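Local atomic coordinates of HydG protein (Carboxydothermus hydrogenoformans, PDB entry 4RTB), a protein that matures [FeFe]-hydrogenase as a radical S-adenosylmethionine lyase that carries a [4Fe-4S] cluster and acts as a carbon monoxide and cyanide synthase. Residues Lys94-Leu98 with Gly386-Cys392; Phe306-Ala311 with Glu335-Gly340. All coordinates share one frame; numbering follows the deposited sequence.

Interaction 1 of 2, residues Lys94-Leu98 with Gly386-Cys392; sequences KRIVL and GFLPSFC
Arg-95, Ile-96 and Val-97 pair in parallel register with Leu-388, Pro-389 and Ser-390, adding a short strand beside the first strand of the radical SAM barrel, whose Val-97 is also hydrogen-bonded through its backbone to Ser-342 and Met-344. Backbone bonds carry the join: Ile-96 N gives to Leu-388 O at 2.8 Å, and Leu-98 N to Ser-390 O at 3.1 Å. Leu-388 N also donates to Lys-94 O, though its modelled length is doubtful. Pro-389 has no N-H to give, but its CA-H approaches Ile-96 O at 3.4 Å.

Apolar contacts flank the strand pair. Ile-96 CG2 meets Phe-387 CB at 4.1 Å, and Leu-98 CB lies against Phe-391 CE2; helix 375-384 packs on Ile-96, Leu-98 and Phe-387. Lys-94, exposed just before the strand, lays its long aliphatic chain by the Phe-387 ring, CD at the edge.

Arg-95 and Ser-390 share their face with Leu-388 and Val-97. Arg-95 CG, anti to the backbone N (chi1 -167°), runs past Ser-390 OG, and the bend at chi3 turns the guanidinium to Cys-392 SG, in its plane; Val-97 CG2 lies over one face, offset toward the rim. Small Ser-390 grips Ile-96 O twice, through N at 3.0 Å and through OG, which stands above the carbonyl plane.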
loop_
_atom_site.group_PDB
_atom_site.type_symbol
_atom_site.label_atom_id
_atom_site.label_comp_id
_atom_site.label_asym_id
_atom_site.label_seq_id
_atom_site.Cartn_x
_atom_site.Cartn_y
_atom_site.Cartn_z
ATOM N N LYS A 94 -15.713 4.574 6.759
ATOM C CA LYS A 94 -15.453 3.226 7.242
ATOM C C LYS A 94 -15.025 2.318 6.091
ATOM O O LYS A 94 -15.149 1.096 6.169
ATOM C CB LYS A 94 -16.692 2.663 7.942
ATOM C CG LYS A 94 -16.965 3.271 9.313
ATOM C CD LYS A 94 -15.797 3.023 10.253
ATOM C CE LYS A 94 -16.138 3.357 11.696
ATOM N NZ LYS A 94 -14.950 3.174 12.579
ATOM N N ARG A 95 -14.500 2.927 5.033
ATOM C CA ARG A 95 -14.189 2.207 3.804
ATOM C C ARG A 95 -12.773 1.641 3.779
ATOM O O ARG A 95 -11.797 2.363 3.994
ATOM C CB ARG A 95 -14.389 3.125 2.599
ATOM C CG ARG A 95 -14.400 2.403 1.271
ATOM C CD ARG A 95 -14.333 3.380 0.117
ATOM N NE ARG A 95 -13.069 4.108 0.111
ATOM C CZ ARG A 95 -12.268 4.206 -0.943
ATOM N NH1 ARG A 95 -12.601 3.628 -2.090
ATOM N NH2 ARG A 95 -11.136 4.888 -0.851
ATOM N N ILE A 96 -12.670 0.346 3.510
ATOM C CA ILE A 96 -11.374 -0.296 3.336
ATOM C C ILE A 96 -11.354 -1.056 2.008
ATOM O O ILE A 96 -12.234 -1.873 1.730
ATOM C CB ILE A 96 -11.047 -1.244 4.512
ATOM C CG1 ILE A 96 -9.747 -2.007 4.247
ATOM C CG2 ILE A 96 -12.211 -2.195 4.792
ATOM C CD1 ILE A 96 -8.515 -1.132 4.286
ATOM N N VAL A 97 -10.359 -0.763 1.178
ATOM C CA VAL A 97 -10.285 -1.360 -0.149
ATOM C C VAL A 97 -9.448 -2.631 -0.123
ATOM O O VAL A 97 -8.366 -2.662 0.465
ATOM C CB VAL A 97 -9.699 -0.375 -1.170
ATOM C CG1 VAL A 97 -9.774 -0.959 -2.569
ATOM C CG2 VAL A 97 -10.440 0.949 -1.104
ATOM N N LEU A 98 -9.955 -3.683 -0.759
ATOM C CA LEU A 98 -9.270 -4.969 -0.757
ATOM C C LEU A 98 -8.720 -5.333 -2.135
ATOM O O LEU A 98 -9.377 -5.129 -3.163
ATOM C CB LEU A 98 -10.209 -6.073 -0.265
ATOM C CG LEU A 98 -10.845 -5.879 1.113
ATOM C CD1 LEU A 98 -11.511 -7.167 1.571
ATOM C CD2 LEU A 98 -9.826 -5.399 2.140
ATOM N N GLY A 386 -17.293 -2.974 11.861
ATOM C CA GLY A 386 -18.000 -1.798 11.385
ATOM C C GLY A 386 -17.449 -1.191 10.110
ATOM O O GLY A 386 -17.792 -0.061 9.758
ATOM N N PHE A 387 -16.608 -1.946 9.412
ATOM C CA PHE A 387 -15.932 -1.447 8.215
ATOM C C PHE A 387 -16.659 -1.812 6.921
ATOM O O PHE A 387 -17.387 -2.803 6.860
ATOM C CB PHE A 387 -14.497 -1.976 8.167
ATOM C CG PHE A 387 -13.606 -1.411 9.235
ATOM C CD1 PHE A 387 -12.678 -2.215 9.877
ATOM C CD2 PHE A 387 -13.685 -0.072 9.589
ATOM C CE1 PHE A 387 -11.850 -1.699 10.860
ATOM C CE2 PHE A 387 -12.859 0.450 10.572
ATOM C CZ PHE A 387 -11.941 -0.365 11.207
ATOM N N LEU A 388 -16.447 -0.997 5.890
ATOM C CA LEU A 388 -17.053 -1.216 4.581
ATOM C C LEU A 388 -16.007 -1.722 3.587
ATOM O O LEU A 388 -15.174 -0.950 3.107
ATOM C CB LEU A 388 -17.689 0.078 4.063
ATOM C CG LEU A 388 -18.875 0.044 3.090
ATOM C CD1 LEU A 388 -18.706 1.127 2.035
ATOM C CD2 LEU A 388 -19.069 -1.319 2.432
ATOM N N PRO A 389 -16.046 -3.027 3.277
ATOM C CA PRO A 389 -15.132 -3.626 2.301
ATOM C C PRO A 389 -15.497 -3.205 0.886
ATOM O O PRO A 389 -16.681 -3.184 0.548
ATOM C CB PRO A 389 -15.339 -5.134 2.492
ATOM C CG PRO A 389 -16.080 -5.277 3.792
ATOM C CD PRO A 389 -16.905 -4.040 3.910
ATOM N N SER A 390 -14.498 -2.880 0.072
ATOM C CA SER A 390 -14.760 -2.400 -1.278
ATOM C C SER A 390 -13.854 -3.061 -2.305
ATOM O O SER A 390 -12.808 -3.618 -1.970
ATOM C CB SER A 390 -14.597 -0.884 -1.342
ATOM O OG SER A 390 -14.271 -0.370 -0.066
ATOM N N PHE A 391 -14.281 -2.995 -3.561
ATOM C CA PHE A 391 -13.565 -3.607 -4.668
ATOM C C PHE A 391 -13.762 -2.745 -5.913
ATOM O O PHE A 391 -14.266 -3.228 -6.928
ATOM C CB PHE A 391 -14.071 -5.035 -4.925
ATOM C CG PHE A 391 -14.266 -5.859 -3.677
ATOM C CD1 PHE A 391 -15.484 -5.861 -3.014
ATOM C CD2 PHE A 391 -13.239 -6.643 -3.181
ATOM C CE1 PHE A 391 -15.669 -6.620 -1.870
ATOM C CE2 PHE A 391 -13.419 -7.407 -2.039
ATOM C CZ PHE A 391 -14.636 -7.396 -1.383
ATOM N N CYS A 392 -13.368 -1.474 -5.836
ATOM C CA CYS A 392 -13.756 -0.496 -6.854
ATOM C C CYS A 392 -12.618 0.356 -7.417
ATOM O O CYS A 392 -12.529 0.542 -8.642
ATOM C CB CYS A 392 -14.820 0.439 -6.283
ATOM S SG CYS A 392 -14.276 1.379 -4.834
#

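Interaction 2 of 2, residues Phe306-Ala311 with Glu335-Gly340; sequences FKKIVA and ELVELG
Lys-307 NZ and Glu-335 OE1 form a salt bridge with a weak hydrogen bond of 3.3 Å between them. The second carboxylate oxygen, OE2, lies a little farther from NZ, and it also has a long, weak ion pair with Arg-85. The lysine reaches its partner by bending at its second and third torsions (chi3 74°), which brings CE and NZ to the carboxylate while CG lies against Leu-336. A glutamine in place of Glu-335 would remove the negative charge, which would probably leave Lys-307 NZ without its ionic mate and set its chain freer to turn.

The rest of the contact is apolar. With CG anti to the carbonyl carbon (chi1 -61°), the Leu-336 side chain reaches the neighbouring helix, where its two methyls part: CD1 approaches Phe-306 CE2 at 3.8 Å, and CD2 touches both Lys-307 CG and Val-310 CG1. The segments belong to consecutive helices, 303-316 and 330-339, which run side by side on the outside of the barrel with strand 321-324 between them in sequence. Over these short stretches their axes pass 9.3 Å apart, with their N-to-C directions 30° from each other.

One turn on, Val-310 points its beta-branched side chain at the neighbour, where CG2 meets Leu-339 CB at 3.8 Å. Leu-339 CD2 reaches back to the other helix, lying 3.7 Å from Lys-307 O and 4.1 Å from Ala-311 CB; the small alanine suits a place where the backbones come near, and helix 74-91 packs on both Ala-311 and Leu-339. Gly-340, the first residue past helix 330-339, takes a positive phi, and its CA lies 4.4 Å from Val-310 O, into which a CB would run.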
loop_
_atom_site.group_PDB
_atom_site.type_symbol
_atom_site.label_atom_id
_atom_site.label_comp_id
_atom_site.label_asym_id
_atom_site.label_seq_id
_atom_site.Cartn_x
_atom_site.Cartn_y
_atom_site.Cartn_z
ATOM N N PHE A 306 4.617 1.527 14.896
ATOM C CA PHE A 306 3.972 1.282 13.608
ATOM C C PHE A 306 2.668 2.074 13.486
ATOM O O PHE A 306 2.450 2.807 12.505
ATOM C CB PHE A 306 3.696 -0.211 13.429
ATOM C CG PHE A 306 3.514 -0.628 12.002
ATOM C CD1 PHE A 306 4.221 -0.002 10.989
ATOM C CD2 PHE A 306 2.635 -1.646 11.669
ATOM C CE1 PHE A 306 4.059 -0.385 9.671
ATOM C CE2 PHE A 306 2.465 -2.033 10.355
ATOM C CZ PHE A 306 3.179 -1.402 9.352
ATOM N N LYS A 307 1.810 1.919 14.495
ATOM C CA LYS A 307 0.561 2.669 14.569
ATOM C C LYS A 307 0.850 4.165 14.468
ATOM O O LYS A 307 0.108 4.911 13.822
ATOM C CB LYS A 307 -0.188 2.337 15.864
ATOM C CG LYS A 307 -0.695 0.897 15.928
ATOM C CD LYS A 307 -0.633 0.312 17.341
ATOM C CE LYS A 307 -1.714 0.868 18.257
ATOM N NZ LYS A 307 -1.719 0.172 19.579
ATOM N N LYS A 308 1.949 4.591 15.085
ATOM C CA LYS A 308 2.404 5.972 14.963
ATOM C C LYS A 308 2.752 6.360 13.525
ATOM O O LYS A 308 2.470 7.484 13.102
ATOM C CB LYS A 308 3.616 6.216 15.860
ATOM C CG LYS A 308 3.290 6.870 17.181
ATOM C CD LYS A 308 4.563 7.250 17.903
ATOM C CE LYS A 308 4.277 8.182 19.056
ATOM N NZ LYS A 308 5.530 8.537 19.769
ATOM N N ILE A 309 3.367 5.444 12.776
ATOM C CA ILE A 309 3.723 5.752 11.395
ATOM C C ILE A 309 2.467 5.916 10.557
ATOM O O ILE A 309 2.338 6.896 9.831
ATOM C CB ILE A 309 4.607 4.678 10.719
ATOM C CG1 ILE A 309 5.567 4.023 11.706
ATOM C CG2 ILE A 309 5.402 5.301 9.581
ATOM C CD1 ILE A 309 6.397 2.917 11.088
ATOM N N VAL A 310 1.539 4.965 10.651
ATOM C CA VAL A 310 0.334 5.055 9.821
ATOM C C VAL A 310 -0.524 6.251 10.241
ATOM O O VAL A 310 -1.230 6.843 9.413
ATOM C CB VAL A 310 -0.516 3.754 9.867
ATOM C CG1 VAL A 310 0.374 2.542 10.084
ATOM C CG2 VAL A 310 -1.601 3.825 10.935
ATOM N N ALA A 311 -0.439 6.623 11.516
ATOM C CA ALA A 311 -1.188 7.764 12.025
ATOM C C ALA A 311 -0.623 9.052 11.453
ATOM O O ALA A 311 -1.352 9.860 10.875
ATOM C CB ALA A 311 -1.154 7.796 13.542
ATOM N N GLU A 335 -6.991 -2.150 13.686
ATOM C CA GLU A 335 -6.599 -0.933 14.395
ATOM C C GLU A 335 -5.922 0.022 13.412
ATOM O O GLU A 335 -6.188 1.225 13.410
ATOM C CB GLU A 335 -5.660 -1.241 15.569
ATOM C CG GLU A 335 -6.259 -0.944 16.945
ATOM C CD GLU A 335 -5.214 -0.560 17.984
ATOM O OE1 GLU A 335 -4.358 -1.405 18.323
ATOM O OE2 GLU A 335 -5.252 0.595 18.463
ATOM N N LEU A 336 -5.054 -0.529 12.568
ATOM C CA LEU A 336 -4.370 0.250 11.546
ATOM C C LEU A 336 -5.376 0.782 10.534
ATOM O O LEU A 336 -5.232 1.903 10.042
ATOM C CB LEU A 336 -3.297 -0.592 10.850
ATOM C CG LEU A 336 -2.181 -1.109 11.762
ATOM C CD1 LEU A 336 -1.293 -2.102 11.029
ATOM C CD2 LEU A 336 -1.359 0.044 12.321
ATOM N N VAL A 337 -6.396 -0.015 10.228
ATOM C CA VAL A 337 -7.470 0.468 9.366
ATOM C C VAL A 337 -8.182 1.645 10.042
ATOM O O VAL A 337 -8.505 2.637 9.386
ATOM C CB VAL A 337 -8.484 -0.648 9.018
ATOM C CG1 VAL A 337 -9.634 -0.089 8.199
ATOM C CG2 VAL A 337 -7.793 -1.777 8.261
ATOM N N GLU A 338 -8.404 1.541 11.353
ATOM C CA GLU A 338 -8.984 2.641 12.131
ATOM C C GLU A 338 -8.133 3.912 12.054
ATOM O O GLU A 338 -8.666 5.021 11.973
ATOM C CB GLU A 338 -9.154 2.240 13.607
ATOM C CG GLU A 338 -10.488 1.592 13.975
ATOM C CD GLU A 338 -10.515 1.077 15.413
ATOM O OE1 GLU A 338 -10.321 1.883 16.352
ATOM O OE2 GLU A 338 -10.727 -0.140 15.604
ATOM N N LEU A 339 -6.812 3.743 12.078
ATOM C CA LEU A 339 -5.904 4.878 12.227
ATOM C C LEU A 339 -5.421 5.525 10.923
ATOM O O LEU A 339 -4.774 6.572 10.966
ATOM C CB LEU A 339 -4.684 4.460 13.051
ATOM C CG LEU A 339 -4.743 4.762 14.549
ATOM C CD1 LEU A 339 -5.678 3.803 15.263
ATOM C CD2 LEU A 339 -3.356 4.718 15.161
ATOM N N GLY A 340 -5.714 4.923 9.773
ATOM C CA GLY A 340 -5.348 5.560 8.517
ATOM C C GLY A 340 -5.299 4.712 7.256
ATOM O O GLY A 340 -5.496 5.225 6.153
#

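In the fold
Both contacts are largely buried, but they serve different layers of the barrel. Interaction 1 joins strand to strand, so its bonds are mostly between backbones, and its one exposed residue, Lys-94, sits just before the strand. Interaction 2 joins two outer helices whose own backbones are already paired, leaving apolar side chains to do the work, with a single charged pair at the partly exposed border. Helix 330-339 links them: Val-337, on its other flank, packs on Ile-96 and Phe-387, and Glu-338 also touches Phe-387. Interaction 1 lies away from the annotated sites, whereas in interaction 2 the side chain of Phe-306 lies about 10 Å from the bound S-adenosylmethionine.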